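Local coordinates for oligogalacturonate lyase (PDB 3C5M), which probably cleaves oligogalacturonides by a lyase reaction, using manganese bound by a seven-bladed beta-propeller, at residues 43-48 with 90-95; 148-153 with 159-164; 252-257 with 274-279. All blocks are in the same frame, centred on the assembly; numbering follows the deposited sequence.

Contact 1: 43-48 with 90-95; sequences FTQDGK and TDERAF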
loop_
_atom_site.group_PDB
_atom_site.type_symbol
_atom_site.label_atom_id
_atom_site.label_comp_id
_atom_site.label_asym_id
_atom_site.label_seq_id
_atom_site.Cartn_x
_atom_site.Cartn_y
_atom_site.Cartn_z
ATOM N N PHE A 43 7.007 0.198 -9.816
ATOM C CA PHE A 43 8.273 0.445 -10.502
ATOM C C PHE A 43 8.749 -0.816 -11.175
ATOM O O PHE A 43 8.602 -1.895 -10.609
ATOM C CB PHE A 43 9.349 0.851 -9.488
ATOM C CG PHE A 43 9.444 2.316 -9.255
ATOM C CD1 PHE A 43 10.010 3.133 -10.216
ATOM C CD2 PHE A 43 8.966 2.881 -8.084
ATOM C CE1 PHE A 43 10.103 4.500 -10.026
ATOM C CE2 PHE A 43 9.052 4.251 -7.879
ATOM C CZ PHE A 43 9.623 5.063 -8.856
ATOM N N THR A 44 9.319 -0.696 -12.368
ATOM C CA THR A 44 9.862 -1.879 -13.043
ATOM C C THR A 44 11.265 -2.068 -12.479
ATOM O O THR A 44 11.872 -1.108 -12.025
ATOM C CB THR A 44 9.966 -1.683 -14.543
ATOM O OG1 THR A 44 10.558 -0.411 -14.806
ATOM C CG2 THR A 44 8.612 -1.756 -15.178
ATOM N N GLN A 45 11.783 -3.290 -12.498
ATOM C CA GLN A 45 13.108 -3.563 -11.936
ATOM C C GLN A 45 14.205 -2.620 -12.371
ATOM O O GLN A 45 15.034 -2.237 -11.562
ATOM C CB GLN A 45 13.526 -4.998 -12.252
ATOM C CG GLN A 45 12.615 -6.040 -11.641
ATOM C CD GLN A 45 12.407 -5.810 -10.145
ATOM O OE1 GLN A 45 13.345 -5.912 -9.352
ATOM N NE2 GLN A 45 11.171 -5.488 -9.760
ATOM N N ASP A 46 14.216 -2.259 -13.650
ATOM C CA ASP A 46 15.233 -1.354 -14.173
ATOM C C ASP A 46 15.054 0.070 -13.654
ATOM O O ASP A 46 15.950 0.890 -13.782
ATOM C CB ASP A 46 15.218 -1.362 -15.712
ATOM C CG ASP A 46 13.829 -1.143 -16.290
ATOM O OD1 ASP A 46 13.113 -0.231 -15.814
ATOM O OD2 ASP A 46 13.456 -1.873 -17.233
ATOM N N GLY A 47 13.898 0.355 -13.063
ATOM C CA GLY A 47 13.625 1.681 -12.539
ATOM C C GLY A 47 13.399 2.726 -13.620
ATOM O O GLY A 47 13.663 3.908 -13.404
ATOM N N LYS A 48 12.895 2.299 -14.774
ATOM C CA LYS A 48 12.672 3.202 -15.890
ATOM C C LYS A 48 11.206 3.516 -16.143
ATOM O O LYS A 48 10.882 4.540 -16.736
ATOM C CB LYS A 48 13.280 2.602 -17.156
ATOM C CG LYS A 48 14.745 2.187 -17.003
ATOM C CD LYS A 48 15.295 1.652 -18.327
ATOM C CE LYS A 48 16.721 1.168 -18.204
ATOM N NZ LYS A 48 17.251 0.768 -19.537
ATOM N N THR A 90 4.947 -9.338 -12.133
ATOM C CA THR A 90 6.337 -9.684 -11.888
ATOM C C THR A 90 7.126 -9.673 -13.187
ATOM O O THR A 90 8.274 -9.227 -13.215
ATOM C CB THR A 90 6.447 -11.073 -11.248
ATOM O OG1 THR A 90 5.650 -11.108 -10.060
ATOM C CG2 THR A 90 7.887 -11.398 -10.900
ATOM N N ASP A 91 6.502 -10.163 -14.261
ATOM C CA ASP A 91 7.128 -10.214 -15.589
ATOM C C ASP A 91 7.115 -8.835 -16.223
ATOM O O ASP A 91 7.671 -8.630 -17.290
ATOM C CB ASP A 91 6.397 -11.224 -16.503
ATOM C CG ASP A 91 4.925 -10.869 -16.739
ATOM O OD1 ASP A 91 4.178 -10.675 -15.754
ATOM O OD2 ASP A 91 4.510 -10.806 -17.916
ATOM N N GLU A 92 6.458 -7.898 -15.555
ATOM C CA GLU A 92 6.377 -6.520 -16.022
ATOM C C GLU A 92 5.775 -6.385 -17.410
ATOM O O GLU A 92 6.079 -5.448 -18.134
ATOM C CB GLU A 92 7.770 -5.872 -15.986
ATOM C CG GLU A 92 8.466 -6.140 -14.667
ATOM C CD GLU A 92 9.626 -5.228 -14.384
ATOM O OE1 GLU A 92 10.280 -4.775 -15.351
ATOM O OE2 GLU A 92 9.892 -4.990 -13.182
ATOM N N ARG A 93 4.899 -7.310 -17.774
ATOM C CA ARG A 93 4.270 -7.245 -19.076
ATOM C C ARG A 93 2.814 -6.829 -18.939
ATOM O O ARG A 93 2.073 -6.749 -19.920
ATOM C CB ARG A 93 4.376 -8.594 -19.779
ATOM C CG ARG A 93 5.815 -9.023 -20.032
ATOM C CD ARG A 93 5.853 -10.145 -21.035
ATOM N NE ARG A 93 5.318 -9.693 -22.317
ATOM C CZ ARG A 93 4.862 -10.499 -23.268
ATOM N NH1 ARG A 93 4.870 -11.815 -23.084
ATOM N NH2 ARG A 93 4.400 -9.987 -24.401
ATOM N N ALA A 94 2.410 -6.547 -17.712
ATOM C CA ALA A 94 1.044 -6.146 -17.462
ATOM C C ALA A 94 0.867 -5.622 -16.037
ATOM O O ALA A 94 1.741 -5.793 -15.176
ATOM C CB ALA A 94 0.123 -7.342 -17.696
ATOM N N PHE A 95 -0.260 -4.958 -15.794
ATOM C CA PHE A 95 -0.563 -4.472 -14.446
ATOM C C PHE A 95 -2.016 -4.837 -14.184
ATOM O O PHE A 95 -2.761 -5.100 -15.123
ATOM C CB PHE A 95 -0.299 -2.949 -14.305
ATOM C CG PHE A 95 -1.490 -2.070 -14.591
ATOM C CD1 PHE A 95 -1.859 -1.771 -15.904
ATOM C CD2 PHE A 95 -2.244 -1.533 -13.543
ATOM C CE1 PHE A 95 -2.953 -0.949 -16.173
ATOM C CE2 PHE A 95 -3.346 -0.708 -13.800
ATOM C CZ PHE A 95 -3.703 -0.414 -15.121
#

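Contact 2: 148-153 with 159-164; sequences DWQPLT and AEFYHT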
loop_
_atom_site.group_PDB
_atom_site.type_symbol
_atom_site.label_atom_id
_atom_site.label_comp_id
_atom_site.label_asym_id
_atom_site.label_seq_id
_atom_site.Cartn_x
_atom_site.Cartn_y
_atom_site.Cartn_z
ATOM N N ASP A 148 -24.533 -8.197 5.012
ATOM C CA ASP A 148 -23.840 -7.740 6.211
ATOM C C ASP A 148 -23.103 -6.419 6.016
ATOM O O ASP A 148 -22.614 -5.833 6.980
ATOM C CB ASP A 148 -22.830 -8.796 6.668
ATOM C CG ASP A 148 -23.491 -10.075 7.153
ATOM O OD1 ASP A 148 -24.640 -10.361 6.741
ATOM O OD2 ASP A 148 -22.844 -10.806 7.939
ATOM N N TRP A 149 -23.024 -5.948 4.779
ATOM C CA TRP A 149 -22.307 -4.717 4.488
ATOM C C TRP A 149 -23.002 -3.469 5.012
ATOM O O TRP A 149 -24.222 -3.358 4.960
ATOM C CB TRP A 149 -22.094 -4.578 2.981
ATOM C CG TRP A 149 -21.121 -3.488 2.635
ATOM C CD1 TRP A 149 -19.760 -3.531 2.764
ATOM C CD2 TRP A 149 -21.435 -2.169 2.163
ATOM N NE1 TRP A 149 -19.208 -2.322 2.407
ATOM C CE2 TRP A 149 -20.213 -1.469 2.035
ATOM C CE3 TRP A 149 -22.630 -1.510 1.841
ATOM C CZ2 TRP A 149 -20.154 -0.142 1.595
ATOM C CZ3 TRP A 149 -22.569 -0.190 1.404
ATOM C CH2 TRP A 149 -21.340 0.478 1.288
ATOM N N GLN A 150 -22.210 -2.530 5.517
ATOM C CA GLN A 150 -22.728 -1.269 6.034
ATOM C C GLN A 150 -21.770 -0.149 5.647
ATOM O O GLN A 150 -20.558 -0.272 5.801
ATOM C CB GLN A 150 -22.856 -1.309 7.556
ATOM C CG GLN A 150 -23.811 -2.355 8.099
ATOM C CD GLN A 150 -24.030 -2.212 9.600
ATOM O OE1 GLN A 150 -23.079 -2.232 10.387
ATOM N NE2 GLN A 150 -25.288 -2.069 10.003
ATOM N N PRO A 151 -22.306 0.966 5.143
ATOM C CA PRO A 151 -21.472 2.099 4.737
ATOM C C PRO A 151 -20.779 2.759 5.927
ATOM O O PRO A 151 -21.426 3.379 6.766
ATOM C CB PRO A 151 -22.473 3.027 4.057
ATOM C CG PRO A 151 -23.724 2.784 4.848
ATOM C CD PRO A 151 -23.736 1.275 4.968
ATOM N N LEU A 152 -19.462 2.612 5.998
ATOM C CA LEU A 152 -18.678 3.192 7.083
ATOM C C LEU A 152 -18.523 4.696 6.872
ATOM O O LEU A 152 -17.500 5.157 6.366
ATOM C CB LEU A 152 -17.295 2.540 7.135
ATOM C CG LEU A 152 -17.239 1.020 7.289
ATOM C CD1 LEU A 152 -15.814 0.532 7.088
ATOM C CD2 LEU A 152 -17.755 0.632 8.656
ATOM N N THR A 153 -19.543 5.452 7.264
ATOM C CA THR A 153 -19.547 6.908 7.127
ATOM C C THR A 153 -18.666 7.606 8.178
ATOM O O THR A 153 -17.740 8.352 7.840
ATOM C CB THR A 153 -20.997 7.458 7.235
ATOM O OG1 THR A 153 -21.771 6.986 6.125
ATOM C CG2 THR A 153 -21.004 8.980 7.247
ATOM N N ALA A 159 -16.999 1.362 14.590
ATOM C CA ALA A 159 -17.099 0.419 15.694
ATOM C C ALA A 159 -18.403 -0.358 15.572
ATOM O O ALA A 159 -18.450 -1.553 15.849
ATOM C CB ALA A 159 -17.040 1.153 17.019
ATOM N N GLU A 160 -19.458 0.328 15.143
ATOM C CA GLU A 160 -20.770 -0.284 14.963
ATOM C C GLU A 160 -20.690 -1.516 14.064
ATOM O O GLU A 160 -21.183 -2.588 14.415
ATOM C CB GLU A 160 -21.735 0.750 14.362
ATOM C CG GLU A 160 -22.777 0.198 13.382
ATOM C CD GLU A 160 -23.771 -0.756 14.031
ATOM O OE1 GLU A 160 -24.634 -1.300 13.306
ATOM O OE2 GLU A 160 -23.690 -0.959 15.262
ATOM N N PHE A 161 -20.067 -1.353 12.903
ATOM C CA PHE A 161 -19.920 -2.443 11.947
ATOM C C PHE A 161 -19.116 -3.595 12.537
ATOM O O PHE A 161 -19.414 -4.761 12.295
ATOM C CB PHE A 161 -19.217 -1.947 10.692
ATOM C CG PHE A 161 -19.079 -2.991 9.639
ATOM C CD1 PHE A 161 -20.202 -3.449 8.951
ATOM C CD2 PHE A 161 -17.832 -3.530 9.335
ATOM C CE1 PHE A 161 -20.087 -4.437 7.962
ATOM C CE2 PHE A 161 -17.702 -4.517 8.351
ATOM C CZ PHE A 161 -18.834 -4.974 7.659
ATOM N N TYR A 162 -18.093 -3.261 13.312
ATOM C CA TYR A 162 -17.248 -4.275 13.924
ATOM C C TYR A 162 -18.036 -5.218 14.810
ATOM O O TYR A 162 -17.809 -6.426 14.800
ATOM C CB TYR A 162 -16.147 -3.615 14.746
ATOM C CG TYR A 162 -15.411 -4.570 15.647
ATOM C CD1 TYR A 162 -15.798 -4.753 16.972
ATOM C CD2 TYR A 162 -14.316 -5.287 15.175
ATOM C CE1 TYR A 162 -15.099 -5.627 17.807
ATOM C CE2 TYR A 162 -13.615 -6.162 15.999
ATOM C CZ TYR A 162 -14.009 -6.326 17.311
ATOM O OH TYR A 162 -13.290 -7.176 18.120
ATOM N N HIS A 163 -18.958 -4.651 15.579
ATOM C CA HIS A 163 -19.780 -5.429 16.489
ATOM C C HIS A 163 -20.850 -6.244 15.771
ATOM O O HIS A 163 -21.320 -7.256 16.295
ATOM C CB HIS A 163 -20.439 -4.510 17.524
ATOM C CG HIS A 163 -19.478 -3.926 18.513
ATOM N ND1 HIS A 163 -18.656 -4.705 19.299
ATOM C CD2 HIS A 163 -19.208 -2.641 18.846
ATOM C CE1 HIS A 163 -17.921 -3.925 20.072
ATOM N NE2 HIS A 163 -18.236 -2.668 19.817
ATOM N N THR A 164 -21.231 -5.820 14.571
ATOM C CA THR A 164 -22.252 -6.543 13.826
ATOM C C THR A 164 -21.716 -7.892 13.348
ATOM O O THR A 164 -22.423 -8.650 12.680
ATOM C CB THR A 164 -22.765 -5.713 12.606
ATOM O OG1 THR A 164 -24.074 -6.167 12.235
ATOM C CG2 THR A 164 -21.843 -5.871 11.407
#

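Contact 3: 252-257 with 274-279; sequences MAYVSY and LENEEV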
loop_
_atom_site.group_PDB
_atom_site.type_symbol
_atom_site.label_atom_id
_atom_site.label_comp_id
_atom_site.label_asym_id
_atom_site.label_seq_id
_atom_site.Cartn_x
_atom_site.Cartn_y
_atom_site.Cartn_z
HETATM N N MSE A 252 7.522 -10.431 8.765
HETATM C CA MSE A 252 6.331 -9.588 8.793
HETATM C C MSE A 252 6.643 -8.418 9.713
HETATM O O MSE A 252 6.648 -8.580 10.927
HETATM C CB MSE A 252 5.138 -10.360 9.362
HETATM C CG MSE A 252 3.862 -9.539 9.551
HETATM SE SE MSE A 252 2.970 -9.070 7.898
HETATM C CE MSE A 252 1.768 -10.590 7.724
ATOM N N ALA A 253 6.911 -7.247 9.144
ATOM C CA ALA A 253 7.214 -6.077 9.958
ATOM C C ALA A 253 5.950 -5.335 10.373
ATOM O O ALA A 253 4.987 -5.249 9.608
ATOM C CB ALA A 253 8.148 -5.130 9.205
ATOM N N TYR A 254 5.952 -4.810 11.597
ATOM C CA TYR A 254 4.822 -4.036 12.092
ATOM C C TYR A 254 5.235 -3.069 13.203
ATOM O O TYR A 254 6.395 -3.018 13.602
ATOM C CB TYR A 254 3.710 -4.959 12.579
ATOM C CG TYR A 254 4.094 -5.808 13.757
ATOM C CD1 TYR A 254 4.791 -7.005 13.584
ATOM C CD2 TYR A 254 3.807 -5.387 15.059
ATOM C CE1 TYR A 254 5.198 -7.759 14.682
ATOM C CE2 TYR A 254 4.210 -6.128 16.157
ATOM C CZ TYR A 254 4.906 -7.310 15.965
ATOM O OH TYR A 254 5.334 -8.015 17.065
ATOM N N VAL A 255 4.274 -2.294 13.687
ATOM C CA VAL A 255 4.517 -1.319 14.738
ATOM C C VAL A 255 3.613 -1.579 15.933
ATOM O O VAL A 255 2.415 -1.806 15.782
ATOM C CB VAL A 255 4.240 0.107 14.235
ATOM C CG1 VAL A 255 4.460 1.112 15.361
ATOM C CG2 VAL A 255 5.137 0.415 13.047
ATOM N N SER A 256 4.183 -1.535 17.128
ATOM C CA SER A 256 3.396 -1.761 18.329
ATOM C C SER A 256 3.521 -0.586 19.284
ATOM O O SER A 256 4.543 0.103 19.303
ATOM C CB SER A 256 3.843 -3.049 19.027
ATOM O OG SER A 256 5.186 -2.957 19.459
ATOM N N TYR A 257 2.467 -0.362 20.068
ATOM C CA TYR A 257 2.429 0.722 21.045
ATOM C C TYR A 257 1.891 0.203 22.365
ATOM O O TYR A 257 0.828 -0.407 22.415
ATOM C CB TYR A 257 1.546 1.875 20.544
ATOM C CG TYR A 257 1.461 3.058 21.500
ATOM C CD1 TYR A 257 0.537 3.073 22.555
ATOM C CD2 TYR A 257 2.329 4.148 21.374
ATOM C CE1 TYR A 257 0.483 4.144 23.461
ATOM C CE2 TYR A 257 2.282 5.220 22.276
ATOM C CZ TYR A 257 1.359 5.209 23.315
ATOM O OH TYR A 257 1.328 6.251 24.218
ATOM N N LEU A 274 7.530 -18.034 13.771
ATOM C CA LEU A 274 6.485 -17.291 14.471
ATOM C C LEU A 274 7.020 -16.639 15.739
ATOM O O LEU A 274 6.310 -16.502 16.730
ATOM C CB LEU A 274 5.285 -18.186 14.806
ATOM C CG LEU A 274 4.173 -18.326 13.752
ATOM C CD1 LEU A 274 4.665 -19.127 12.549
ATOM C CD2 LEU A 274 2.966 -19.016 14.387
ATOM N N GLU A 275 8.279 -16.227 15.698
ATOM C CA GLU A 275 8.883 -15.575 16.841
ATOM C C GLU A 275 9.144 -14.111 16.509
ATOM O O GLU A 275 9.845 -13.798 15.548
ATOM C CB GLU A 275 10.187 -16.260 17.204
ATOM C CG GLU A 275 11.261 -16.102 16.175
ATOM C CD GLU A 275 12.625 -16.095 16.808
ATOM O OE1 GLU A 275 13.030 -17.139 17.357
ATOM O OE2 GLU A 275 13.282 -15.034 16.773
ATOM N N ASN A 276 8.577 -13.212 17.304
ATOM C CA ASN A 276 8.745 -11.784 17.065
ATOM C C ASN A 276 9.964 -11.215 17.781
ATOM O O ASN A 276 10.444 -11.780 18.757
ATOM C CB ASN A 276 7.481 -11.028 17.493
ATOM C CG ASN A 276 6.233 -11.522 16.772
ATOM O OD1 ASN A 276 5.826 -12.674 16.925
ATOM N ND2 ASN A 276 5.623 -10.651 15.982
ATOM N N GLU A 277 10.468 -10.096 17.279
ATOM C CA GLU A 277 11.627 -9.448 17.873
ATOM C C GLU A 277 11.690 -7.971 17.498
ATOM O O GLU A 277 11.497 -7.596 16.340
ATOM C CB GLU A 277 12.916 -10.149 17.437
ATOM C CG GLU A 277 13.056 -10.323 15.936
ATOM C CD GLU A 277 14.414 -10.872 15.540
ATOM O OE1 GLU A 277 15.422 -10.155 15.723
ATOM O OE2 GLU A 277 14.473 -12.022 15.051
ATOM N N GLU A 278 11.958 -7.138 18.496
ATOM C CA GLU A 278 12.054 -5.698 18.316
ATOM C C GLU A 278 13.231 -5.343 17.406
ATOM O O GLU A 278 14.273 -5.995 17.447
ATOM C CB GLU A 278 12.221 -5.040 19.686
ATOM C CG GLU A 278 12.292 -3.529 19.676
ATOM C CD GLU A 278 12.540 -2.961 21.065
ATOM O OE1 GLU A 278 11.729 -3.249 21.974
ATOM O OE2 GLU A 278 13.544 -2.230 21.244
ATOM N N VAL A 279 13.051 -4.314 16.582
ATOM C CA VAL A 279 14.097 -3.870 15.667
ATOM C C VAL A 279 14.591 -2.461 15.999
ATOM O O VAL A 279 15.796 -2.206 15.986
ATOM C CB VAL A 279 13.614 -3.891 14.205
ATOM C CG1 VAL A 279 12.397 -3.019 14.056
ATOM C CG2 VAL A 279 14.723 -3.407 13.283
#

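Contact 1: 43-48 with 90-95
E92 turns CG away from its carbonyl carbon (chi1 -47°) and then runs out nearly straight (chi2 -163°), which carries its carboxylate across to T44 and Q45. There OE2 presents its syn lone pair to the backbone N of Q45, at 2.6 Å with an N-H...O angle of 156°. The other oxygen, OE1, lies alongside CB and CG2 of T44. The side chain of Q45 crosses that of E92 at about a right angle and passes beside OE2. K41 NZ makes a salt bridge to the same OE2, so this oxygen is held by both a backbone amide and a positive charge, which would favour the ionised acid. The receiving loop is itself well tied. T44 to G47 form a type I turn, and D46 OD1 accepts from T44 OG1 at 2.8 Å and from K48 N at 2.7 Å, the second bond closing an Asx turn. Each segment lies where the chain enters a blade strand, 43-48 just ahead of 49-54 and 90-95 running into 94-99, so the carboxylate bridges the loops before the second strands of adjacent blades in the beta-propeller.

Contact 2: 148-153 with 159-164
E160 OE1 takes a weak hydrogen bond from Q150 NE2, 3.5 Å long with an N-H...O angle of 147°. The two side chains cross at about a right angle, with amide and carboxylate planes 46° apart, and Q150 OE1 lies nearly as close to the same oxygen without bonding, since both are acceptors. This is a loose polar fringe; most of the contact is made by F161. Its CG stands anti to the backbone N (chi1 -178°), sending the ring from the helix to the loop. Two oxygens meet the ring edge near its plane: D148 O beside CE1, and Q150 OE1 at 3.4 Å from CD1. Q150 CB lies 3.7 Å from F161 CD1. L152 comes in at the root of the side chain, CD2 reaching 3.6 Å from F161 CB. T164 approaches the glutamine amide from the end of the helix, its CB 4.1 Å from Q150 OE1. Beyond the two segments W189 meets the F161 ring edge-to-face, and D148 OD2 accepts from T167 N. Helix 155-163 thus lies against the loop that leads into it, on the surface, within the long excursion joining the adjacent antiparallel strands 138-145 and 168-174 of one blade.

Contact 3: 252-257 with 274-279
Within one four-stranded antiparallel blade of the beta-propeller, Y254 on strand 252-258 reaches N276 at the start of the blade's outermost strand, 276-281. The two strands are not neighbours in the sheet: 264-269 runs between them, and the backbone of Y254 pairs with Y267 on that middle strand. The CA atoms of Y254 and N276 are accordingly 10.0 Å apart, and the contact is made by side chains alone, passing over the strand in between. Y254 covers most of the gap. With CG placed between its own backbone N and carbonyl carbon (chi1 64°), the ring extends over the sheet toward strand 276-281 and puts OH 6.4 Å from its own CA. CB of N276 heads toward strand 252-258, CG lies beside the backbone N (chi1 -58°), and the amide arrives at the edge of the tyrosine ring, near the ring plane, beside the hydroxyl. The two side chains cross at about a right angle, and their flat groups are turned 72° against each other, so amide and ring do not stack. A third residue completes the cluster: K232 NZ is hydrogen-bonded to Y254 OH, and the side chain of N276 also touches K232. On the sheet itself N276 rests on A269 of the middle strand, while Y254 packs on C240 of strand 238-245. N276 CG stands 3.6 Å from Y254 OH, and CB 3.7 Å.

The three contacts work at different levels of the propeller. Contact 1 joins loops of two adjacent blades and is partly buried; contact 3 is also partly buried but stays inside one blade, spanning two strands that do not pair; contact 2 lies on the surface, where a helix folds back on its own loop. Their chemistry follows: a charged carboxylate received by a backbone amide in contact 1, a phenylalanine ring with a weak polar fringe in contact 2, a tyrosine hydroxyl hydrogen-bonded to K232 and lying beside an asparagine amide in contact 3. Contacts 1 and 2 sit on opposite sides of the chain's centre, their centres about 38 Å apart, and no two contacts touch.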